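Local coordinates for putative TetR-family transcriptional regulator (Rhodococcus sp., PDB 2G3B), which probably binds regulatory DNA and represses transcription as a two-subunit, all-helical protein, in the manner of the TetR family, at residues 7-12 and 51-56; 59-64 and 95-100; 64-69 and 85-90; 123-128 and 158-163; 164-167 and 172-175. All blocks are in the same frame, centred on the assembly; numbering follows the deposited sequence.

Contact 1: 7-12 and 51-56; sequences AILKAS and LEAALN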
# COMPACT_ATOMS: atom_id res chain seq x y z
N ALA A 7 -16.26 22.48 -1.48
CA ALA A 7 -15.86 22.78 -0.10
C ALA A 7 -16.08 21.58 0.80
O ALA A 7 -15.25 21.28 1.66
CB ALA A 7 -16.64 24.03 0.47
N ILE A 8 -17.20 20.88 0.61
CA ILE A 8 -17.47 19.72 1.43
C ILE A 8 -16.39 18.63 1.20
O ILE A 8 -15.88 18.01 2.16
CB ILE A 8 -18.90 19.11 1.17
CG1 ILE A 8 -19.98 20.03 1.77
CG2 ILE A 8 -18.99 17.73 1.80
CD1 ILE A 8 -21.42 19.81 1.18
N LEU A 9 -16.08 18.40 -0.06
CA LEU A 9 -15.18 17.30 -0.45
C LEU A 9 -13.74 17.65 -0.02
O LEU A 9 -13.01 16.83 0.55
CB LEU A 9 -15.31 17.05 -1.97
CG LEU A 9 -16.71 16.50 -2.32
CD1 LEU A 9 -16.93 16.25 -3.78
CD2 LEU A 9 -16.98 15.25 -1.49
N LYS A 10 -13.35 18.90 -0.23
CA LYS A 10 -12.04 19.37 0.23
C LYS A 10 -11.87 19.15 1.77
O LYS A 10 -10.80 18.72 2.24
CB LYS A 10 -11.93 20.83 -0.14
CG LYS A 10 -10.68 21.55 0.33
CD LYS A 10 -10.93 23.04 0.18
CE LYS A 10 -10.81 23.42 -1.29
N ALA A 11 -12.89 19.52 2.54
CA ALA A 11 -12.87 19.31 3.99
C ALA A 11 -12.89 17.82 4.33
O ALA A 11 -12.30 17.38 5.31
CB ALA A 11 -14.11 20.04 4.66
N SER A 12 -13.57 17.03 3.51
CA SER A 12 -13.62 15.59 3.72
C SER A 12 -12.26 14.96 3.49
O SER A 12 -11.83 14.14 4.30
CB SER A 12 -14.69 14.95 2.81
OG SER A 12 -15.98 15.45 3.20
N LEU A 51 -18.21 9.39 1.15
CA LEU A 51 -16.87 8.80 1.01
C LEU A 51 -16.60 8.45 -0.46
O LEU A 51 -15.50 8.71 -0.99
CB LEU A 51 -16.74 7.55 1.89
CG LEU A 51 -16.73 7.80 3.41
CD1 LEU A 51 -16.85 6.52 4.21
CD2 LEU A 51 -15.51 8.55 3.84
N GLU A 52 -17.61 7.87 -1.11
CA GLU A 52 -17.53 7.62 -2.56
C GLU A 52 -17.17 8.89 -3.30
O GLU A 52 -16.24 8.92 -4.07
CB GLU A 52 -18.85 7.09 -3.10
CG GLU A 52 -18.78 6.95 -4.65
CD GLU A 52 -19.99 6.23 -5.27
OE1 GLU A 52 -20.36 5.15 -4.78
OE2 GLU A 52 -20.56 6.74 -6.26
N ALA A 53 -17.89 9.99 -3.03
CA ALA A 53 -17.59 11.25 -3.69
C ALA A 53 -16.20 11.80 -3.31
O ALA A 53 -15.51 12.41 -4.16
CB ALA A 53 -18.72 12.29 -3.42
N ALA A 54 -15.76 11.57 -2.07
CA ALA A 54 -14.41 11.98 -1.64
C ALA A 54 -13.32 11.15 -2.34
O ALA A 54 -12.31 11.68 -2.77
CB ALA A 54 -14.22 11.88 -0.12
N LEU A 55 -13.52 9.85 -2.45
CA LEU A 55 -12.62 9.05 -3.26
C LEU A 55 -12.45 9.68 -4.65
O LEU A 55 -11.33 9.89 -5.11
CB LEU A 55 -13.15 7.62 -3.35
CG LEU A 55 -12.75 6.68 -2.22
CD1 LEU A 55 -13.78 5.54 -2.09
CD2 LEU A 55 -11.32 6.12 -2.47
N ASN A 56 -13.56 10.02 -5.32
CA ASN A 56 -13.46 10.55 -6.69
C ASN A 56 -12.81 11.95 -6.74
O ASN A 56 -12.04 12.25 -7.67
CB ASN A 56 -14.83 10.57 -7.36
CG ASN A 56 -15.22 9.21 -7.89
OD1 ASN A 56 -14.35 8.39 -8.33
ND2 ASN A 56 -16.51 8.92 -7.81
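Ser12, whose CB rests against the CB of Ala54, turns its hydroxyl back on its own helix, where Ile8 O takes two bonds from this one residue. Ser12 OG donates to Ile8 O at 2.8 Å, and the regular helical bond from Ser12 N to Ile8 O has the same length. The two arrive from opposite faces of the carbonyl plane, the hydroxyl standing 40° out of it. This illustrates how a serine can be buried between helices: its polar end is spent one turn back, and its carbon does the packing. That packing is light, with Ser12 CB 4.3 Å from Ala54 CB.

The nearer meeting belongs to Leu9. With CG anti to the carbonyl carbon (chi1 -67°), the side chain reaches across and leads with one methyl: CD2 lies 3.9 Å from Ala53 CB and just as near the backbone N of Ala54. Small residues at both positions let the branched end settle close to the opposite backbone. The segment axes approach to 9.3 Å at 84°, almost perpendicular, which keeps the patch short.

Helix 2-23 thus lies across helix 47-66, with Phe44 of helix 37-44 against both Leu9 and Ala53. Ile8 faces Val29 and Leu40 of the predicted helix-turn-helix, while Leu55 turns to Pro117 and Leu118 of helix 115-139.

Contact 2: 59-64 and 95-100; sequences NDRARA and VENSLA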
# COMPACT_ATOMS: atom_id res chain seq x y z
N ASN A 59 -9.11 11.51 -6.42
CA ASN A 59 -8.62 11.00 -7.74
C ASN A 59 -8.58 12.10 -8.81
O ASN A 59 -7.60 12.21 -9.56
CB ASN A 59 -9.46 9.83 -8.25
CG ASN A 59 -8.84 9.15 -9.51
OD1 ASN A 59 -7.65 8.85 -9.52
ND2 ASN A 59 -9.61 9.01 -10.55
N ASP A 60 -9.64 12.91 -8.89
CA ASP A 60 -9.65 14.10 -9.73
C ASP A 60 -8.52 15.07 -9.42
O ASP A 60 -7.89 15.57 -10.33
CB ASP A 60 -10.98 14.85 -9.65
CG ASP A 60 -12.12 14.08 -10.32
OD1 ASP A 60 -11.86 13.10 -11.05
OD2 ASP A 60 -13.27 14.45 -10.11
N ARG A 61 -8.27 15.32 -8.14
CA ARG A 61 -7.15 16.15 -7.72
C ARG A 61 -5.78 15.56 -8.14
O ARG A 61 -4.89 16.30 -8.63
CB ARG A 61 -7.19 16.37 -6.20
CG ARG A 61 -6.61 17.69 -5.74
CD ARG A 61 -7.18 18.15 -4.38
NE ARG A 61 -6.87 17.20 -3.31
CZ ARG A 61 -7.04 17.46 -2.03
NH1 ARG A 61 -7.56 18.65 -1.68
NH2 ARG A 61 -6.72 16.53 -1.12
N ALA A 62 -5.61 14.24 -7.94
CA ALA A 62 -4.36 13.52 -8.29
C ALA A 62 -4.16 13.56 -9.79
O ALA A 62 -3.06 13.81 -10.27
CB ALA A 62 -4.45 12.07 -7.83
N ARG A 63 -5.22 13.31 -10.54
CA ARG A 63 -5.19 13.45 -12.00
C ARG A 63 -4.64 14.77 -12.51
O ARG A 63 -3.85 14.76 -13.45
CB ARG A 63 -6.54 13.16 -12.63
CG ARG A 63 -6.40 12.78 -14.11
CD ARG A 63 -7.66 12.20 -14.70
NE ARG A 63 -8.83 13.04 -14.42
CZ ARG A 63 -9.75 12.79 -13.49
NH1 ARG A 63 -9.68 11.68 -12.74
NH2 ARG A 63 -10.74 13.66 -13.33
N ALA A 64 -5.04 15.89 -11.91
CA ALA A 64 -4.43 17.20 -12.23
C ALA A 64 -2.90 17.20 -12.06
O ALA A 64 -2.19 17.83 -12.86
CB ALA A 64 -5.06 18.30 -11.38
N VAL A 95 0.57 15.46 -0.76
CA VAL A 95 0.80 14.70 0.47
C VAL A 95 -0.56 14.36 1.06
O VAL A 95 -0.83 13.22 1.50
CB VAL A 95 1.64 15.53 1.51
CG1 VAL A 95 1.58 14.92 2.91
CG2 VAL A 95 3.10 15.61 1.05
N GLU A 96 -1.42 15.37 1.14
CA GLU A 96 -2.76 15.13 1.68
C GLU A 96 -3.52 14.09 0.88
O GLU A 96 -4.15 13.21 1.46
CB GLU A 96 -3.54 16.42 1.78
CG GLU A 96 -4.84 16.18 2.54
CD GLU A 96 -5.74 17.34 2.47
OE1 GLU A 96 -6.36 17.53 1.41
OE2 GLU A 96 -5.78 18.10 3.45
N ASN A 97 -3.52 14.18 -0.44
CA ASN A 97 -4.24 13.20 -1.27
C ASN A 97 -3.74 11.80 -0.94
O ASN A 97 -4.50 10.86 -0.85
CB ASN A 97 -3.84 13.30 -2.77
CG ASN A 97 -4.69 14.28 -3.54
OD1 ASN A 97 -5.73 14.75 -3.03
ND2 ASN A 97 -4.25 14.61 -4.80
N SER A 98 -2.41 11.71 -0.81
CA SER A 98 -1.74 10.46 -0.54
C SER A 98 -2.08 9.86 0.84
O SER A 98 -2.39 8.66 0.93
CB SER A 98 -0.23 10.67 -0.77
OG SER A 98 0.40 9.44 -0.61
N LEU A 99 -2.09 10.70 1.90
CA LEU A 99 -2.54 10.30 3.20
C LEU A 99 -3.97 9.79 3.20
O LEU A 99 -4.24 8.75 3.82
CB LEU A 99 -2.43 11.43 4.25
CG LEU A 99 -1.02 11.86 4.62
CD1 LEU A 99 -1.06 13.31 5.21
CD2 LEU A 99 -0.43 10.78 5.62
N ALA A 100 -4.88 10.53 2.55
CA ALA A 100 -6.32 10.17 2.50
C ALA A 100 -6.50 8.86 1.75
O ALA A 100 -7.19 7.98 2.23
CB ALA A 100 -7.13 11.28 1.85
O HOH W 1 -8.33 19.25 1.07
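Arg61 reaches from helix 47-66 to Asn97 and Glu96, and its guanidinium divides the contact into a closely bonded part and a looser, watered one. On the close side Asn97 OD1 is held by two nitrogens, Arg61 NE at 2.7 Å and Arg61 NH2 at 2.8 Å. Both come from the same face of the amide, tilted from its plane, while the oxygen itself lies in the guanidinium plane; amide and guanidinium are turned 37° against each other. Such a side-on grip fixes the rotation of the amide, whose ND2 is thereby directed at the backbone of Ala62. Asn97 ND2 comes within 3.4 Å of Ala62 N, a pair of donors that makes no bond, and 4.0 Å from Ala62 CB.

The same Arg61 NH2 also makes a salt bridge to Glu96 OE1 at 2.7 Å, using the anti lone pair of that oxygen. Glu96 gets there because its CG stands anti to the backbone N (chi1 -171°) and its chain runs out extended. Farther out, a water bridges the two side chains, accepting from Arg61 NH1 at 2.9 Å and donating to Glu96 OE1 at 2.6 Å.

The segment axes are 10.1 Å apart at 139°. Helix 2-23 lies over the charged end, where Ala13 touches Arg61 and Glu96 and Thr14 bonds Glu96 OE2; on the other flank, Ser98 of helix 92-110 meets helix 148-167.

Contact 3: 64-69 and 85-90; sequences AYRSEG and LGEIQD. With GOL (glycerol), chain E.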
# COMPACT_ATOMS: atom_id res chain seq x y z
N ALA A 64 -5.04 15.89 -11.91
CA ALA A 64 -4.43 17.20 -12.23
C ALA A 64 -2.90 17.20 -12.06
O ALA A 64 -2.19 17.83 -12.86
CB ALA A 64 -5.06 18.30 -11.38
N TYR A 65 -2.38 16.56 -11.00
CA TYR A 65 -0.92 16.49 -10.81
C TYR A 65 -0.31 15.45 -11.77
O TYR A 65 0.85 15.59 -12.17
CB TYR A 65 -0.54 16.21 -9.35
CG TYR A 65 -0.84 17.38 -8.40
CD1 TYR A 65 -2.04 17.44 -7.69
CD2 TYR A 65 0.08 18.41 -8.23
CE1 TYR A 65 -2.33 18.51 -6.83
CE2 TYR A 65 -0.19 19.50 -7.35
CZ TYR A 65 -1.40 19.54 -6.67
OH TYR A 65 -1.67 20.62 -5.83
N ARG A 66 -1.10 14.42 -12.16
CA ARG A 66 -0.62 13.40 -13.10
C ARG A 66 -0.40 13.93 -14.53
O ARG A 66 0.40 13.36 -15.32
CB ARG A 66 -1.57 12.21 -13.13
CG ARG A 66 -1.47 11.42 -11.89
CD ARG A 66 -2.11 10.06 -12.04
NE ARG A 66 -3.57 10.05 -12.21
CZ ARG A 66 -4.44 9.79 -11.23
NH1 ARG A 66 -4.02 9.56 -9.99
NH2 ARG A 66 -5.73 9.75 -11.49
N SER A 67 -1.13 14.98 -14.87
CA SER A 67 -1.06 15.54 -16.22
C SER A 67 -0.42 16.93 -16.24
O SER A 67 -0.31 17.56 -17.31
CB SER A 67 -2.45 15.54 -16.88
OG SER A 67 -3.42 16.18 -16.05
N GLU A 68 0.03 17.43 -15.08
CA GLU A 68 0.65 18.76 -15.01
C GLU A 68 1.82 18.91 -15.99
O GLU A 68 2.79 18.14 -15.93
CB GLU A 68 1.09 19.10 -13.58
CG GLU A 68 1.46 20.59 -13.38
CD GLU A 68 1.90 20.91 -11.94
OE1 GLU A 68 2.17 19.96 -11.18
OE2 GLU A 68 1.96 22.11 -11.57
N GLY A 69 1.71 19.87 -16.90
CA GLY A 69 2.70 20.10 -17.95
C GLY A 69 2.44 19.37 -19.27
O GLY A 69 3.22 19.53 -20.22
N LEU A 85 5.29 9.82 -11.48
CA LEU A 85 6.06 10.66 -10.52
C LEU A 85 5.18 11.71 -9.85
O LEU A 85 5.46 12.11 -8.71
CB LEU A 85 7.31 11.32 -11.21
CG LEU A 85 8.66 10.56 -11.03
CD1 LEU A 85 8.54 9.22 -11.73
CD2 LEU A 85 9.85 11.34 -11.63
N GLY A 86 4.16 12.20 -10.56
CA GLY A 86 3.23 13.21 -10.02
C GLY A 86 2.54 12.79 -8.71
O GLY A 86 2.08 13.66 -7.96
N GLU A 87 2.49 11.49 -8.45
CA GLU A 87 1.85 10.89 -7.25
C GLU A 87 2.63 11.09 -5.95
O GLU A 87 2.09 11.00 -4.81
CB GLU A 87 1.70 9.37 -7.49
CG GLU A 87 0.89 8.97 -8.72
CD GLU A 87 -0.61 9.35 -8.58
OE1 GLU A 87 -1.10 9.52 -7.46
OE2 GLU A 87 -1.28 9.48 -9.61
N ILE A 88 3.93 11.30 -6.11
CA ILE A 88 4.85 11.39 -4.98
C ILE A 88 5.70 12.64 -5.10
O ILE A 88 6.67 12.67 -5.83
CB ILE A 88 5.69 10.10 -4.73
CG1 ILE A 88 4.76 8.89 -4.49
CG2 ILE A 88 6.72 10.32 -3.57
CD1 ILE A 88 5.49 7.54 -4.49
N GLN A 89 5.29 13.68 -4.34
CA GLN A 89 5.86 15.04 -4.40
C GLN A 89 5.67 15.67 -3.06
O GLN A 89 4.67 15.41 -2.40
CB GLN A 89 5.13 15.98 -5.42
CG GLN A 89 4.95 15.43 -6.81
CD GLN A 89 4.44 16.49 -7.79
OE1 GLN A 89 5.07 17.55 -7.95
NE2 GLN A 89 3.31 16.23 -8.43
N ASP A 90 6.65 16.47 -2.65
CA ASP A 90 6.59 17.24 -1.40
C ASP A 90 5.81 18.53 -1.67
O ASP A 90 6.41 19.64 -1.68
CB ASP A 90 8.01 17.65 -0.95
CG ASP A 90 8.86 16.47 -0.53
OD1 ASP A 90 8.30 15.45 -0.06
OD2 ASP A 90 10.12 16.54 -0.69
C1 GOL E . -5.50 8.23 -6.53
O1 GOL E . -5.70 8.58 -7.89
C2 GOL E . -4.06 8.50 -6.09
O2 GOL E . -3.42 9.37 -7.00
C3 GOL E . -3.32 7.20 -5.90
O3 GOL E . -2.27 7.23 -4.94
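Tyr65 and Gln89 meet with ring and amide almost perpendicular, at 83°, whereas Arg66 and Glu87 bring their charged groups nearly into one plane, guanidinium and carboxylate 23° apart, though the position of Glu87 OE2 is somewhat doubtful in the model. Two neighbouring residues of one helix end therefore answer the same turn of chain in contrasting ways. Arg66 is bent at chi3, which swings NH1 towards Glu87 OE2 in a salt bridge of 2.8 Å. The same NH1 donates to O1 of a glycerol at 2.9 Å, so one nitrogen serves protein and small molecule together. Glycerol O2 in turn donates to Glu87 OE1, a bond that is very short in the model. Elsewhere on the guanidinium, NH2 is shared by Glu128 in a salt bridge and Asn59 in a hydrogen bond.

Gln89 NE2 comes obliquely to the Tyr65 ring, 3.9 Å from CD2, and is tied to its own segment by a nearly straight bond of 2.9 Å to Gly86 O. That bond sets the amide beside the ring, while the phenol OH of Tyr65 looks elsewhere, to Glu93. Between the pairs the backbones come close, Gly86 CA lying 4.9 Å from Arg66 CA; a CB on Gly86 would run into Tyr65 O, consistent with the need for glycine there.

Glycerol probably came from the crystallisation liquor, yet its bonds to Arg66, Glu87 and Asn59 may mark a polar pocket in the helical C-terminal domain, the part of TetR-family regulators that commonly receives the effector.

Contact 4: 123-128 and 158-163; sequences AAWVSE and LVEGLS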
# COMPACT_ATOMS: atom_id res chain seq x y z
N ALA A 123 -9.89 1.70 -10.46
CA ALA A 123 -10.00 1.24 -11.86
C ALA A 123 -9.86 2.40 -12.84
O ALA A 123 -9.26 2.26 -13.88
CB ALA A 123 -11.31 0.49 -12.08
N ALA A 124 -10.39 3.58 -12.48
CA ALA A 124 -10.25 4.77 -13.29
C ALA A 124 -8.77 5.23 -13.39
O ALA A 124 -8.29 5.56 -14.47
CB ALA A 124 -11.16 5.89 -12.71
N TRP A 125 -8.06 5.19 -12.28
CA TRP A 125 -6.63 5.52 -12.28
C TRP A 125 -5.86 4.52 -13.14
O TRP A 125 -5.05 4.90 -14.02
CB TRP A 125 -6.12 5.51 -10.82
CG TRP A 125 -4.65 5.76 -10.63
CD1 TRP A 125 -3.78 6.41 -11.50
CD2 TRP A 125 -3.86 5.37 -9.48
NE1 TRP A 125 -2.49 6.41 -10.92
CE2 TRP A 125 -2.52 5.77 -9.71
CE3 TRP A 125 -4.17 4.66 -8.30
CZ2 TRP A 125 -1.49 5.54 -8.79
CZ3 TRP A 125 -3.16 4.41 -7.38
CH2 TRP A 125 -1.83 4.85 -7.62
N VAL A 126 -6.09 3.26 -12.87
CA VAL A 126 -5.47 2.18 -13.66
C VAL A 126 -5.69 2.36 -15.19
O VAL A 126 -4.78 2.19 -16.00
CB VAL A 126 -6.05 0.83 -13.19
CG1 VAL A 126 -5.66 -0.32 -14.18
CG2 VAL A 126 -5.47 0.48 -11.76
N SER A 127 -6.90 2.74 -15.57
CA SER A 127 -7.28 2.92 -16.97
C SER A 127 -6.51 4.01 -17.67
O SER A 127 -6.20 3.89 -18.86
CB SER A 127 -8.80 3.14 -17.07
OG SER A 127 -9.22 3.11 -18.41
N GLU A 128 -6.16 5.09 -16.96
CA GLU A 128 -5.34 6.15 -17.58
C GLU A 128 -4.00 5.58 -17.95
O GLU A 128 -3.48 5.86 -19.03
CB GLU A 128 -5.06 7.30 -16.61
CG GLU A 128 -6.24 7.92 -15.98
CD GLU A 128 -5.83 9.01 -14.91
OE1 GLU A 128 -4.63 9.35 -14.81
OE2 GLU A 128 -6.70 9.50 -14.19
N LEU A 158 2.50 -0.42 -7.38
CA LEU A 158 3.85 0.04 -6.98
C LEU A 158 3.83 1.47 -6.39
O LEU A 158 4.40 1.73 -5.32
CB LEU A 158 4.87 -0.04 -8.16
CG LEU A 158 6.25 0.58 -7.89
CD1 LEU A 158 6.99 -0.21 -6.69
CD2 LEU A 158 7.14 0.69 -9.16
N VAL A 159 3.11 2.37 -7.03
CA VAL A 159 2.94 3.73 -6.44
C VAL A 159 2.30 3.66 -5.03
O VAL A 159 2.76 4.31 -4.10
CB VAL A 159 2.06 4.64 -7.38
CG1 VAL A 159 1.57 5.96 -6.67
CG2 VAL A 159 2.82 4.91 -8.72
N GLU A 160 1.25 2.85 -4.86
CA GLU A 160 0.62 2.74 -3.55
C GLU A 160 1.56 2.14 -2.49
O GLU A 160 1.61 2.60 -1.37
CB GLU A 160 -0.65 1.85 -3.68
CG GLU A 160 -1.85 2.62 -4.31
CD GLU A 160 -3.17 1.87 -4.08
OE1 GLU A 160 -3.47 1.50 -2.92
OE2 GLU A 160 -3.90 1.63 -5.05
N GLY A 161 2.30 1.10 -2.86
CA GLY A 161 3.27 0.50 -1.91
C GLY A 161 4.39 1.46 -1.55
O GLY A 161 4.76 1.55 -0.36
N LEU A 162 4.94 2.16 -2.54
CA LEU A 162 5.97 3.15 -2.23
C LEU A 162 5.41 4.27 -1.38
O LEU A 162 6.09 4.72 -0.47
CB LEU A 162 6.55 3.77 -3.51
CG LEU A 162 7.45 2.80 -4.31
CD1 LEU A 162 7.77 3.35 -5.68
CD2 LEU A 162 8.75 2.51 -3.53
N SER A 163 4.20 4.73 -1.73
CA SER A 163 3.55 5.82 -0.96
C SER A 163 3.31 5.44 0.50
O SER A 163 3.50 6.26 1.40
CB SER A 163 2.22 6.22 -1.60
OG SER A 163 2.49 6.73 -2.92
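Trp125 pushes the rim of its six-membered ring between Val159 and Glu160, and most of the surface buried here is its own. An anti first torsion, N to CG (chi1 177°), carries the indole from helix 115-139 towards helix 148-167, which it meets with its edge. On one side of that edge is Val159, whose CG1 sits 3.7 Å from both Trp125 CH2 and Trp125 CZ2. On the other is Glu160, whose aliphatic part does much of the touching: its CG is 3.8 Å from Trp125 CZ3 and lies in the ring plane.

The carboxylate continues past the indole, its plane turned 24° from that of the ring, with OE2 at 3.7 Å from Trp125 CZ3. No hydrogen bond crosses; the charge is answered by Arg105, which pairs with OE1, and by Arg165 of the second subunit, which pairs with OE2. This places the contact at the dimer interface of a TetR-type C-terminal domain, in which helix 148-167 is one of the final two helices and packs against its counterpart, as Leu162 does on Ala157 of the second subunit. Were Trp125 replaced by an alanine, a gap would probably open beside Val159 CG1 and Glu160 CG, and the valine and the glutamate stem would lose their packing partner.

Behind the edge, Asn59 and Arg66 of helix 47-66 touch the indole, and a glycerol lies about 3 Å from the Trp125 side chain. Val159 itself leans on Glu87 and on Leu180 of helix 173-188.

Contact 5: 164-167 and 172-175; sequences GRWL and STED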
# COMPACT_ATOMS: atom_id res chain seq x y z
N GLY A 164 2.96 4.17 0.74
CA GLY A 164 2.75 3.70 2.13
C GLY A 164 4.03 3.85 2.94
O GLY A 164 3.99 4.24 4.11
N ARG A 165 5.18 3.50 2.35
CA ARG A 165 6.47 3.65 3.04
C ARG A 165 6.89 5.10 3.18
O ARG A 165 7.45 5.53 4.19
CB ARG A 165 7.52 2.89 2.20
CG ARG A 165 7.31 1.35 2.26
CD ARG A 165 8.60 0.65 1.85
NE ARG A 165 8.33 -0.80 1.71
CZ ARG A 165 9.03 -1.61 0.92
NH1 ARG A 165 10.03 -1.09 0.20
NH2 ARG A 165 8.73 -2.92 0.88
N TRP A 166 6.57 5.87 2.15
CA TRP A 166 6.90 7.29 2.09
C TRP A 166 6.21 8.05 3.22
O TRP A 166 6.84 8.87 3.88
CB TRP A 166 6.45 7.84 0.75
CG TRP A 166 6.62 9.34 0.53
CD1 TRP A 166 7.79 10.09 0.64
CD2 TRP A 166 5.63 10.21 -0.01
NE1 TRP A 166 7.53 11.39 0.23
CE2 TRP A 166 6.22 11.49 -0.14
CE3 TRP A 166 4.26 10.04 -0.33
CZ2 TRP A 166 5.49 12.62 -0.62
CZ3 TRP A 166 3.54 11.12 -0.79
CH2 TRP A 166 4.16 12.43 -0.93
N LEU A 167 4.94 7.75 3.42
CA LEU A 167 4.15 8.37 4.47
C LEU A 167 4.54 8.00 5.91
O LEU A 167 4.18 8.73 6.85
CB LEU A 167 2.67 8.11 4.22
CG LEU A 167 2.09 8.68 2.93
CD1 LEU A 167 0.71 8.04 2.66
CD2 LEU A 167 2.05 10.24 3.00
N SER A 172 12.62 8.24 1.46
CA SER A 172 12.57 9.67 1.15
C SER A 172 11.78 9.90 -0.12
O SER A 172 11.67 8.98 -1.01
CB SER A 172 14.00 10.24 0.95
OG SER A 172 14.62 9.57 -0.19
N THR A 173 11.32 11.13 -0.30
CA THR A 173 10.65 11.54 -1.52
C THR A 173 11.56 11.27 -2.76
O THR A 173 11.10 10.65 -3.75
CB THR A 173 10.29 13.06 -1.46
OG1 THR A 173 9.54 13.29 -0.26
CG2 THR A 173 9.42 13.47 -2.66
N GLU A 174 12.81 11.73 -2.69
CA GLU A 174 13.71 11.63 -3.85
C GLU A 174 14.03 10.16 -4.15
O GLU A 174 14.19 9.81 -5.34
CB GLU A 174 14.99 12.46 -3.64
CG GLU A 174 15.94 12.02 -2.51
CD GLU A 174 15.61 12.60 -1.09
OE1 GLU A 174 14.48 13.14 -0.85
OE2 GLU A 174 16.51 12.47 -0.23
N ASP A 175 14.11 9.29 -3.11
CA ASP A 175 14.33 7.87 -3.36
C ASP A 175 13.13 7.26 -4.07
O ASP A 175 13.27 6.54 -5.05
CB ASP A 175 14.58 7.09 -2.04
CG ASP A 175 16.05 7.00 -1.69
OD1 ASP A 175 16.87 7.77 -2.27
OD2 ASP A 175 16.38 6.15 -0.84
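Trp166 NE1 donates to Thr173 OG1 at 2.8 Å, close to straight at 164°, with the hydroxyl oxygen near the plane of the indole and at its edge. The bond satisfies the only polar atom of a buried ring. Around it the packing is lighter: Thr173 CG2 is 4.0 Å from Trp166 NE1, and Trp166 CD1 comes within 4.1 Å of Ser172 C, obliquely. The indole gets its reach from a first torsion that sets CG opposite the backbone N (chi1 176°), carrying the ring across to the start of helix 173-188.

Thr173 OG1 has a second partner, Asp90 OD1, so three segments converge on one hydroxyl. A phenylalanine in place of Trp166 would lack the indole N-H, and Thr173 OG1 would probably be left with Asp90 alone to fix its rotation.

One shell farther out, the position of Thr173 is set by the helix it begins. Ser172 is its N-cap, its OG accepting from Asp175 N at 3.0 Å. The ring is enclosed by Ile88, Ile171 and Ser98, the last from helix 92-110. Beside it in sequence, Arg165 points elsewhere, pairing with Glu160 and bonding Thr156, both of the second subunit.

Here a short loop joins two helices, with a serine N-cap opening the second and a tryptophan from the first bonded to its first turn; helices 148-167 and 173-188 are the closing pair of the C-terminal domain, which in TetR-family proteins commonly builds the dimer interface.

Overall arrangement
Contact 4 is fully buried, while the other four are partly buried, and their chemistry differs accordingly. Neither contact 1, in the DNA-binding part, nor contact 4, at the dimer interface, has a hydrogen bond across it, but contact 4 adds a carboxylate beside a tryptophan edge. Contacts 2 and 3 are charged, each built on an arginine with a glutamate, and follow one another along helix 47-66, which also carries contact 1. The glycerol lies where contacts 2, 3 and 4 converge: Arg66 of contact 3 bonds Asn59 of contact 2 and Glu128 of contact 4. Contact 5 continues helix 148-167 from contact 4 and is joined to contact 3 through Asp90 and Thr173, about 25 Å from contact 1, centre to centre.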